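Local structure of sensory box/GGDEF domain protein (Colwellia psychrerythraea, 3LYX) at residues Ala19-Asp24 and Lys34-Leu39; Gln26-Asp31 and Gly49-Met54; Tyr40-Glu45 and Leu85-His90. The protein probably couples signal sensing by its N-terminal PAS domain, the part described here, to cyclic di-GMP synthesis by the GGDEF domain that completes the full-length protein. All blocks are in the same frame, centred on the assembly; numbering follows the deposited sequence.

Contact 1: residues Ala19-Asp24 and Lys34-Leu39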
loop_
_atom_site.group_PDB
_atom_site.type_symbol
_atom_site.label_atom_id
_atom_site.label_comp_id
_atom_site.label_asym_id
_atom_site.label_seq_id
_atom_site.Cartn_x
_atom_site.Cartn_y
_atom_site.Cartn_z
ATOM N N ALA B 19 1.696 6.393 0.275
ATOM C CA ALA B 19 2.673 6.953 -0.655
ATOM C C ALA B 19 3.965 6.164 -0.452
ATOM O O ALA B 19 4.611 6.254 0.602
ATOM C CB ALA B 19 2.899 8.420 -0.348
ATOM N N ILE B 20 4.322 5.366 -1.452
ATOM C CA ILE B 20 5.537 4.566 -1.397
ATOM C C ILE B 20 6.656 5.304 -2.129
ATOM O O ILE B 20 6.470 5.764 -3.256
ATOM C CB ILE B 20 5.354 3.192 -2.092
ATOM C CG1 ILE B 20 4.160 2.436 -1.488
ATOM C CG2 ILE B 20 6.626 2.357 -1.944
ATOM C CD1 ILE B 20 4.298 2.169 -0.009
ATOM N N VAL B 21 7.811 5.430 -1.484
ATOM C CA VAL B 21 8.962 6.080 -2.105
ATOM C C VAL B 21 10.165 5.186 -1.870
ATOM O O VAL B 21 10.604 5.002 -0.729
ATOM C CB VAL B 21 9.248 7.471 -1.500
ATOM C CG1 VAL B 21 10.434 8.122 -2.213
ATOM C CG2 VAL B 21 8.018 8.350 -1.619
ATOM N N VAL B 22 10.680 4.618 -2.953
ATOM C CA VAL B 22 11.834 3.736 -2.892
ATOM C C VAL B 22 13.076 4.521 -3.315
ATOM O O VAL B 22 13.060 5.174 -4.356
ATOM C CB VAL B 22 11.641 2.544 -3.833
ATOM C CG1 VAL B 22 12.781 1.558 -3.668
ATOM C CG2 VAL B 22 10.291 1.879 -3.554
ATOM N N THR B 23 14.142 4.454 -2.515
ATOM C CA THR B 23 15.383 5.180 -2.810
ATOM C C THR B 23 16.616 4.291 -2.853
ATOM O O THR B 23 16.587 3.150 -2.383
ATOM C CB THR B 23 15.667 6.271 -1.750
ATOM O OG1 THR B 23 15.712 5.665 -0.453
ATOM C CG2 THR B 23 14.594 7.350 -1.769
ATOM N N ASP B 24 17.705 4.815 -3.416
ATOM C CA ASP B 24 18.943 4.052 -3.468
ATOM C C ASP B 24 19.753 4.382 -2.227
ATOM O O ASP B 24 19.297 5.135 -1.366
ATOM C CB ASP B 24 19.766 4.349 -4.737
ATOM C CG ASP B 24 20.179 5.818 -4.867
ATOM O OD1 ASP B 24 20.244 6.543 -3.849
ATOM O OD2 ASP B 24 20.456 6.240 -6.011
ATOM N N LYS B 34 1.477 5.981 -7.334
ATOM C CA LYS B 34 0.448 7.010 -7.460
ATOM C C LYS B 34 0.185 7.691 -6.129
ATOM O O LYS B 34 -0.055 8.904 -6.074
ATOM C CB LYS B 34 -0.854 6.403 -7.986
ATOM C CG LYS B 34 -0.718 5.650 -9.312
ATOM C CD LYS B 34 -0.259 6.559 -10.452
ATOM C CE LYS B 34 -0.104 5.769 -11.751
ATOM N NZ LYS B 34 0.309 6.624 -12.908
ATOM N N GLY B 35 0.224 6.901 -5.057
ATOM C CA GLY B 35 0.003 7.440 -3.729
ATOM C C GLY B 35 0.931 8.597 -3.407
ATOM O O GLY B 35 0.516 9.581 -2.799
ATOM N N SER B 36 2.193 8.486 -3.813
ATOM C CA SER B 36 3.154 9.551 -3.547
ATOM C C SER B 36 2.837 10.777 -4.399
ATOM O O SER B 36 3.031 11.912 -3.964
ATOM C CB SER B 36 4.577 9.060 -3.816
ATOM O OG SER B 36 4.944 8.046 -2.891
ATOM N N GLU B 37 2.347 10.551 -5.614
ATOM C CA GLU B 37 1.987 11.666 -6.479
ATOM C C GLU B 37 0.873 12.470 -5.813
ATOM O O GLU B 37 0.916 13.698 -5.785
ATOM C CB GLU B 37 1.522 11.173 -7.851
ATOM C CG GLU B 37 0.753 12.238 -8.636
ATOM C CD GLU B 37 0.668 11.947 -10.123
ATOM O OE1 GLU B 37 0.530 10.767 -10.504
ATOM O OE2 GLU B 37 0.727 12.909 -10.913
ATOM N N THR B 38 -0.117 11.764 -5.270
ATOM C CA THR B 38 -1.240 12.406 -4.592
ATOM C C THR B 38 -0.773 13.145 -3.350
ATOM O O THR B 38 -1.213 14.262 -3.082
ATOM C CB THR B 38 -2.322 11.376 -4.156
ATOM O OG1 THR B 38 -2.881 10.734 -5.309
ATOM C CG2 THR B 38 -3.448 12.069 -3.396
ATOM N N LEU B 39 0.134 12.536 -2.593
ATOM C CA LEU B 39 0.610 13.163 -1.364
ATOM C C LEU B 39 1.589 14.313 -1.542
ATOM O O LEU B 39 1.406 15.383 -0.959
ATOM C CB LEU B 39 1.252 12.117 -0.456
ATOM C CG LEU B 39 1.856 12.612 0.860
ATOM C CD1 LEU B 39 0.758 13.141 1.791
ATOM C CD2 LEU B 39 2.586 11.462 1.510
#
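Ser36 OG lies 2.8 Å from Ile20 O, so the hydroxyl of the first helical turn can donate to a strand carbonyl, although another acceptor competes for its single proton. OG sits anti to the carbonyl carbon of Ser36 (chi1 -66°), and from there it reaches past Ala19 to Ile20 O while touching Val21 CG2 at 3.3 Å. Serine suits the place because it is small and carries its oxygen close to the backbone.

The packing beside the hydroxyl is tight. Ala19 CB is pressed to 3.4 Å from Ser36 CA, shorter than a usual carbon contact. The same methyl touches the carbonyl oxygen of Gly35 and, at 3.6 Å, Leu39 CD2. Alanine suits the spot, its single methyl already at contact distance from the helix backbone, and a CB on Gly35 would come very close to Ala19 CA.

The strand and helix axes approach to 5.7 Å at an angle of 108°, so the touching is confined to the start of the strand. Asn33 OD1 accepts from both Ile20 N and Ser36 N, tying the two elements together. Helix 34-40 thus packs across strand 19-24, which lies between strands 29-32 and 108-117 in the sheet.

Contact 2: residues Gln26-Asp31 and Gly49-Met54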
loop_
_atom_site.group_PDB
_atom_site.type_symbol
_atom_site.label_atom_id
_atom_site.label_comp_id
_atom_site.label_asym_id
_atom_site.label_seq_id
_atom_site.Cartn_x
_atom_site.Cartn_y
_atom_site.Cartn_z
ATOM N N GLN B 26 21.955 6.312 -1.755
ATOM C CA GLN B 26 22.235 7.731 -1.607
ATOM C C GLN B 26 21.012 8.637 -1.554
ATOM O O GLN B 26 21.121 9.849 -1.732
ATOM C CB GLN B 26 23.178 8.167 -2.713
ATOM C CG GLN B 26 24.398 7.267 -2.781
ATOM C CD GLN B 26 25.554 7.906 -3.497
ATOM O OE1 GLN B 26 25.424 8.334 -4.643
ATOM N NE2 GLN B 26 26.703 7.976 -2.827
ATOM N N GLY B 27 19.845 8.048 -1.314
ATOM C CA GLY B 27 18.630 8.834 -1.202
ATOM C C GLY B 27 18.002 9.378 -2.471
ATOM O O GLY B 27 17.220 10.330 -2.411
ATOM N N PHE B 28 18.339 8.798 -3.616
ATOM C CA PHE B 28 17.754 9.236 -4.882
ATOM C C PHE B 28 16.570 8.325 -5.176
ATOM O O PHE B 28 16.669 7.107 -5.057
ATOM C CB PHE B 28 18.799 9.177 -6.003
ATOM C CG PHE B 28 19.827 10.268 -5.903
ATOM C CD1 PHE B 28 19.528 11.558 -6.329
ATOM C CD2 PHE B 28 21.049 10.034 -5.279
ATOM C CE1 PHE B 28 20.430 12.608 -6.125
ATOM C CE2 PHE B 28 21.955 11.077 -5.071
ATOM C CZ PHE B 28 21.640 12.365 -5.495
ATOM N N ILE B 29 15.446 8.923 -5.550
ATOM C CA ILE B 29 14.232 8.157 -5.812
ATOM C C ILE B 29 14.377 7.224 -7.003
ATOM O O ILE B 29 14.771 7.640 -8.091
ATOM C CB ILE B 29 13.030 9.107 -6.021
ATOM C CG1 ILE B 29 12.904 10.015 -4.792
ATOM C CG2 ILE B 29 11.748 8.306 -6.254
ATOM C CD1 ILE B 29 11.776 11.018 -4.851
ATOM N N ILE B 30 14.070 5.952 -6.782
ATOM C CA ILE B 30 14.164 4.972 -7.843
ATOM C C ILE B 30 12.791 4.426 -8.229
ATOM O O ILE B 30 12.621 3.896 -9.322
ATOM C CB ILE B 30 15.126 3.825 -7.456
ATOM C CG1 ILE B 30 14.765 3.273 -6.075
ATOM C CG2 ILE B 30 16.568 4.327 -7.490
ATOM C CD1 ILE B 30 15.619 2.086 -5.658
ATOM N N ASP B 31 11.817 4.557 -7.331
ATOM C CA ASP B 31 10.440 4.129 -7.612
ATOM C C ASP B 31 9.503 5.048 -6.835
ATOM O O ASP B 31 9.842 5.545 -5.758
ATOM C CB ASP B 31 10.201 2.652 -7.271
ATOM C CG ASP B 31 9.290 1.952 -8.306
ATOM O OD1 ASP B 31 9.277 0.708 -8.358
ATOM O OD2 ASP B 31 8.588 2.644 -9.073
ATOM N N GLY B 49 14.756 9.572 -9.886
ATOM C CA GLY B 49 16.067 10.106 -10.228
ATOM C C GLY B 49 16.422 11.363 -9.453
ATOM O O GLY B 49 17.546 11.869 -9.549
ATOM N N GLN B 50 15.458 11.867 -8.687
ATOM C CA GLN B 50 15.653 13.064 -7.877
ATOM C C GLN B 50 16.036 12.677 -6.452
ATOM O O GLN B 50 15.760 11.555 -6.000
ATOM C CB GLN B 50 14.370 13.904 -7.805
ATOM C CG GLN B 50 13.816 14.414 -9.128
ATOM C CD GLN B 50 14.844 15.152 -9.994
ATOM O OE1 GLN B 50 15.626 15.986 -9.507
ATOM N NE2 GLN B 50 14.827 14.856 -11.291
ATOM N N PRO B 51 16.675 13.604 -5.723
ATOM C CA PRO B 51 17.071 13.315 -4.348
ATOM C C PRO B 51 15.813 13.353 -3.494
ATOM O O PRO B 51 14.974 14.242 -3.641
ATOM C CB PRO B 51 18.057 14.440 -4.028
ATOM C CG PRO B 51 17.513 15.585 -4.793
ATOM C CD PRO B 51 17.074 14.968 -6.117
ATOM N N VAL B 52 15.667 12.373 -2.619
ATOM C CA VAL B 52 14.486 12.335 -1.784
ATOM C C VAL B 52 14.394 13.550 -0.864
ATOM O O VAL B 52 13.307 13.878 -0.400
ATOM C CB VAL B 52 14.436 11.038 -0.942
ATOM C CG1 VAL B 52 15.505 11.067 0.143
ATOM C CG2 VAL B 52 13.051 10.863 -0.353
ATOM N N ASN B 53 15.509 14.241 -0.611
ATOM C CA ASN B 53 15.426 15.402 0.271
ATOM C C ASN B 53 14.683 16.579 -0.361
ATOM O O ASN B 53 14.430 17.579 0.304
ATOM C CB ASN B 53 16.812 15.855 0.776
ATOM C CG ASN B 53 17.747 16.294 -0.335
ATOM O OD1 ASN B 53 17.340 16.952 -1.292
ATOM N ND2 ASN B 53 19.025 15.952 -0.193
ATOM N N MET B 54 14.325 16.462 -1.639
ATOM C CA MET B 54 13.580 17.537 -2.283
ATOM C C MET B 54 12.173 17.566 -1.661
ATOM O O MET B 54 11.441 18.548 -1.805
ATOM C CB MET B 54 13.532 17.333 -3.814
ATOM C CG MET B 54 12.265 16.729 -4.405
ATOM S SD MET B 54 12.266 16.680 -6.253
ATOM C CE MET B 54 11.823 18.288 -6.582
#
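Gly27 O receives the N-H of Val52 at 2.6 Å, in a nearly linear bond (168° at the hydrogen) that lies close to the carbonyl direction. Gly27 has a positive phi, a conformation natural to glycine, and a CB here would stand close to Val52 CG1. That methyl lies between the backbone N and carbonyl carbon of Val52 (chi1 71°), which lays it 3.2 Å from Gly27 O, beside the bond.

Phe28 forms a single bridge with Pro51. The flanking bonds give the pattern of a non-hydrogen-bonded antiparallel pair, in which the residue facing Phe28 needs no N-H, and proline is therefore tolerated. The two side chains cross obliquely, Phe28 CE1 touching Pro51 CB at 3.7 Å while CD1 rests near Pro51 N. Phe28 CA also comes to 3.3 Å from Gln50 O, a CA-H...O contact.

Ile29 is gripped at both ends of its backbone. Its N donates to Gln50 O at 2.7 Å, and its O accepts from Gly49 N at 2.6 Å, with the donor tilted off the carbonyl plane. Gly49, with positive phi, has a backbone in which a CB would jam against the preceding carbonyl oxygen. Ile29 CG1 stands beside the backbone N (chi1 -56°), turned to the oxygen that N binds, Gln50 O, and also lies 4.1 Å from Val52 CA. Buried Ile29 also touches Val21 of strand 19-24. After Ile29, Ile30 and Asp31 both face Val22 in a classic beta bulge.

Three short, straight backbone bonds therefore carry this contact. The bonding depends on backbone groups, with glycines at the positive-phi positions, and proline is accepted where no N-H is used, while the pairs Phe28-Pro51 and Ile29-Val52 add apolar packing around the bonded frame.

Contact 3: residues Tyr40-Glu45 and Leu85-His90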
loop_
_atom_site.group_PDB
_atom_site.type_symbol
_atom_site.label_atom_id
_atom_site.label_comp_id
_atom_site.label_asym_id
_atom_site.label_seq_id
_atom_site.Cartn_x
_atom_site.Cartn_y
_atom_site.Cartn_z
ATOM N N TYR B 40 2.628 14.085 -2.342
ATOM C CA TYR B 40 3.674 15.078 -2.547
ATOM C C TYR B 40 3.448 16.058 -3.691
ATOM O O TYR B 40 4.007 17.165 -3.681
ATOM C CB TYR B 40 5.015 14.364 -2.741
ATOM C CG TYR B 40 5.466 13.571 -1.531
ATOM C CD1 TYR B 40 5.870 14.214 -0.363
ATOM C CD2 TYR B 40 5.471 12.169 -1.548
ATOM C CE1 TYR B 40 6.267 13.475 0.772
ATOM C CE2 TYR B 40 5.865 11.428 -0.434
ATOM C CZ TYR B 40 6.260 12.089 0.722
ATOM O OH TYR B 40 6.648 11.365 1.829
ATOM N N GLY B 41 2.651 15.655 -4.679
ATOM C CA GLY B 41 2.367 16.534 -5.800
ATOM C C GLY B 41 3.109 16.226 -7.087
ATOM O O GLY B 41 2.680 16.653 -8.154
ATOM N N TYR B 42 4.212 15.488 -6.996
ATOM C CA TYR B 42 5.026 15.140 -8.166
ATOM C C TYR B 42 4.599 13.820 -8.800
ATOM O O TYR B 42 4.189 12.899 -8.094
ATOM C CB TYR B 42 6.492 14.995 -7.766
ATOM C CG TYR B 42 7.093 16.185 -7.058
ATOM C CD1 TYR B 42 7.672 17.235 -7.781
ATOM C CD2 TYR B 42 7.134 16.238 -5.663
ATOM C CE1 TYR B 42 8.285 18.302 -7.130
ATOM C CE2 TYR B 42 7.740 17.297 -5.004
ATOM C CZ TYR B 42 8.318 18.324 -5.745
ATOM O OH TYR B 42 8.950 19.354 -5.099
ATOM N N SER B 43 4.711 13.730 -10.126
ATOM C CA SER B 43 4.365 12.508 -10.860
ATOM C C SER B 43 5.645 11.670 -10.943
ATOM O O SER B 43 6.716 12.165 -10.606
ATOM C CB SER B 43 3.867 12.850 -12.274
ATOM O OG SER B 43 4.877 13.480 -13.053
ATOM N N LYS B 44 5.546 10.420 -11.389
ATOM C CA LYS B 44 6.724 9.555 -11.489
ATOM C C LYS B 44 7.855 10.200 -12.295
ATOM O O LYS B 44 9.025 10.120 -11.914
ATOM C CB LYS B 44 6.369 8.202 -12.122
ATOM C CG LYS B 44 5.281 7.416 -11.406
ATOM C CD LYS B 44 5.251 5.959 -11.877
ATOM C CE LYS B 44 4.163 5.135 -11.168
ATOM N NZ LYS B 44 2.796 5.544 -11.602
ATOM N N GLU B 45 7.498 10.842 -13.408
ATOM C CA GLU B 45 8.482 11.501 -14.266
ATOM C C GLU B 45 9.236 12.602 -13.530
ATOM O O GLU B 45 10.407 12.844 -13.801
ATOM C CB GLU B 45 7.806 12.128 -15.491
ATOM C CG GLU B 45 7.159 11.155 -16.457
ATOM C CD GLU B 45 5.887 10.556 -15.904
ATOM O OE1 GLU B 45 5.080 11.316 -15.327
ATOM O OE2 GLU B 45 5.693 9.331 -16.056
ATOM N N LEU B 85 7.230 18.883 2.375
ATOM C CA LEU B 85 7.201 20.047 1.496
ATOM C C LEU B 85 6.567 19.616 0.179
ATOM O O LEU B 85 7.155 18.843 -0.588
ATOM C CB LEU B 85 8.617 20.580 1.249
ATOM C CG LEU B 85 8.715 21.738 0.242
ATOM C CD1 LEU B 85 7.871 22.910 0.715
ATOM C CD2 LEU B 85 10.167 22.159 0.060
ATOM N N HIS B 86 5.354 20.104 -0.069
ATOM C CA HIS B 86 4.615 19.758 -1.276
ATOM C C HIS B 86 5.191 20.472 -2.488
ATOM O O HIS B 86 5.873 21.482 -2.355
ATOM C CB HIS B 86 3.132 20.121 -1.109
ATOM C CG HIS B 86 2.252 19.601 -2.207
ATOM N ND1 HIS B 86 2.175 20.196 -3.448
ATOM C CD2 HIS B 86 1.422 18.531 -2.252
ATOM C CE1 HIS B 86 1.334 19.517 -4.208
ATOM N NE2 HIS B 86 0.863 18.501 -3.507
ATOM N N LYS B 87 4.921 19.931 -3.670
ATOM C CA LYS B 87 5.413 20.522 -4.904
ATOM C C LYS B 87 4.914 21.959 -5.070
ATOM O O LYS B 87 5.659 22.822 -5.533
ATOM C CB LYS B 87 4.980 19.685 -6.111
ATOM C CG LYS B 87 5.287 20.353 -7.440
ATOM C CD LYS B 87 4.931 19.477 -8.617
ATOM C CE LYS B 87 5.080 20.242 -9.929
ATOM N NZ LYS B 87 6.456 20.801 -10.130
ATOM N N ASP B 88 3.663 22.215 -4.696
ATOM C CA ASP B 88 3.101 23.559 -4.830
ATOM C C ASP B 88 3.594 24.507 -3.742
ATOM O O ASP B 88 3.056 25.601 -3.570
ATOM C CB ASP B 88 1.568 23.523 -4.825
ATOM C CG ASP B 88 0.990 23.140 -3.477
ATOM O OD1 ASP B 88 1.586 23.503 -2.439
ATOM O OD2 ASP B 88 -0.074 22.486 -3.454
ATOM N N GLY B 89 4.602 24.068 -2.993
ATOM C CA GLY B 89 5.178 24.907 -1.959
ATOM C C GLY B 89 4.628 24.904 -0.546
ATOM O O GLY B 89 5.278 25.454 0.341
ATOM N N HIS B 90 3.461 24.318 -0.296
ATOM C CA HIS B 90 2.961 24.348 1.075
ATOM C C HIS B 90 3.635 23.286 1.939
ATOM O O HIS B 90 4.221 22.329 1.431
ATOM C CB HIS B 90 1.430 24.196 1.123
ATOM C CG HIS B 90 0.946 22.780 1.080
ATOM N ND1 HIS B 90 0.593 22.146 -0.092
ATOM C CD2 HIS B 90 0.743 21.879 2.071
ATOM C CE1 HIS B 90 0.191 20.916 0.179
ATOM N NE2 HIS B 90 0.273 20.728 1.484
HETATM O O HOH W 1 8.862 19.428 -2.530
#
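Tyr40 ends a helix and Gly41 leaves it with a phi of 103°, while His86 to Gly89 form a type I turn; the two backbones are joined by Lys87 N donating to Tyr40 O at 2.9 Å. Glycine fits after Tyr40 because a CB there would clash with His86 CE1 and Lys87 CB.

The same Tyr40 oxygen stands over the centre of the His86 imidazole, 3.2 Å above its plane. His86 CG, anti to the backbone N (chi1 -171°), is brought close to that oxygen. The ring's rotation is fixed at its edge, where ND1 accepts the in-plane N-H of Asp88 at 2.8 Å. Asp88 OD1 takes two donors from His90, backbone N and ND1, the former closing an Asx turn.

Lys87 crosses the Tyr42 ring obliquely. Its CB makes a CH-pi contact over the ring centre, 3.7 Å from the centroid, and CG and CD continue to CE1 and CD1, the chain extended up to CE. Tyr42 OH donates to a water at 2.6 Å, which donates to Leu85 O. An alanine in place of Tyr42 would probably leave the Lys87 chain without its aromatic platform and this water without its phenolic donor.

The arrangement docks the end of helix 34-40 and the connection to helix 44-47 onto the hairpin loop joining strands 78-85 and 91-102, in the PAS fold, a five-stranded antiparallel sheet of order 2-1-5-4-3 with helices packed against it.

From the N terminus, strand 19-24 comes first, and contact 1 closes a short loop back onto it from helix 34-40, with strand 29-32 inside that loop. Contact 2 starts within the same loop, at residues 26-31, and reaches beyond it to 49-54, so contacts 1 and 2 cross; they meet directly where Val22 pairs with Ile30 and Asp31. Contact 3 begins at the last residue of helix 34-40, in series with contact 1, and spans to the hairpin loop 85-90. It crosses contact 2, Met54 packing against Tyr42 between them. Together they tie helix 34-40 to strand 19-24 and to the hairpin after strand 78-85, and the loop after helix 44-47 to edge strand 29-32.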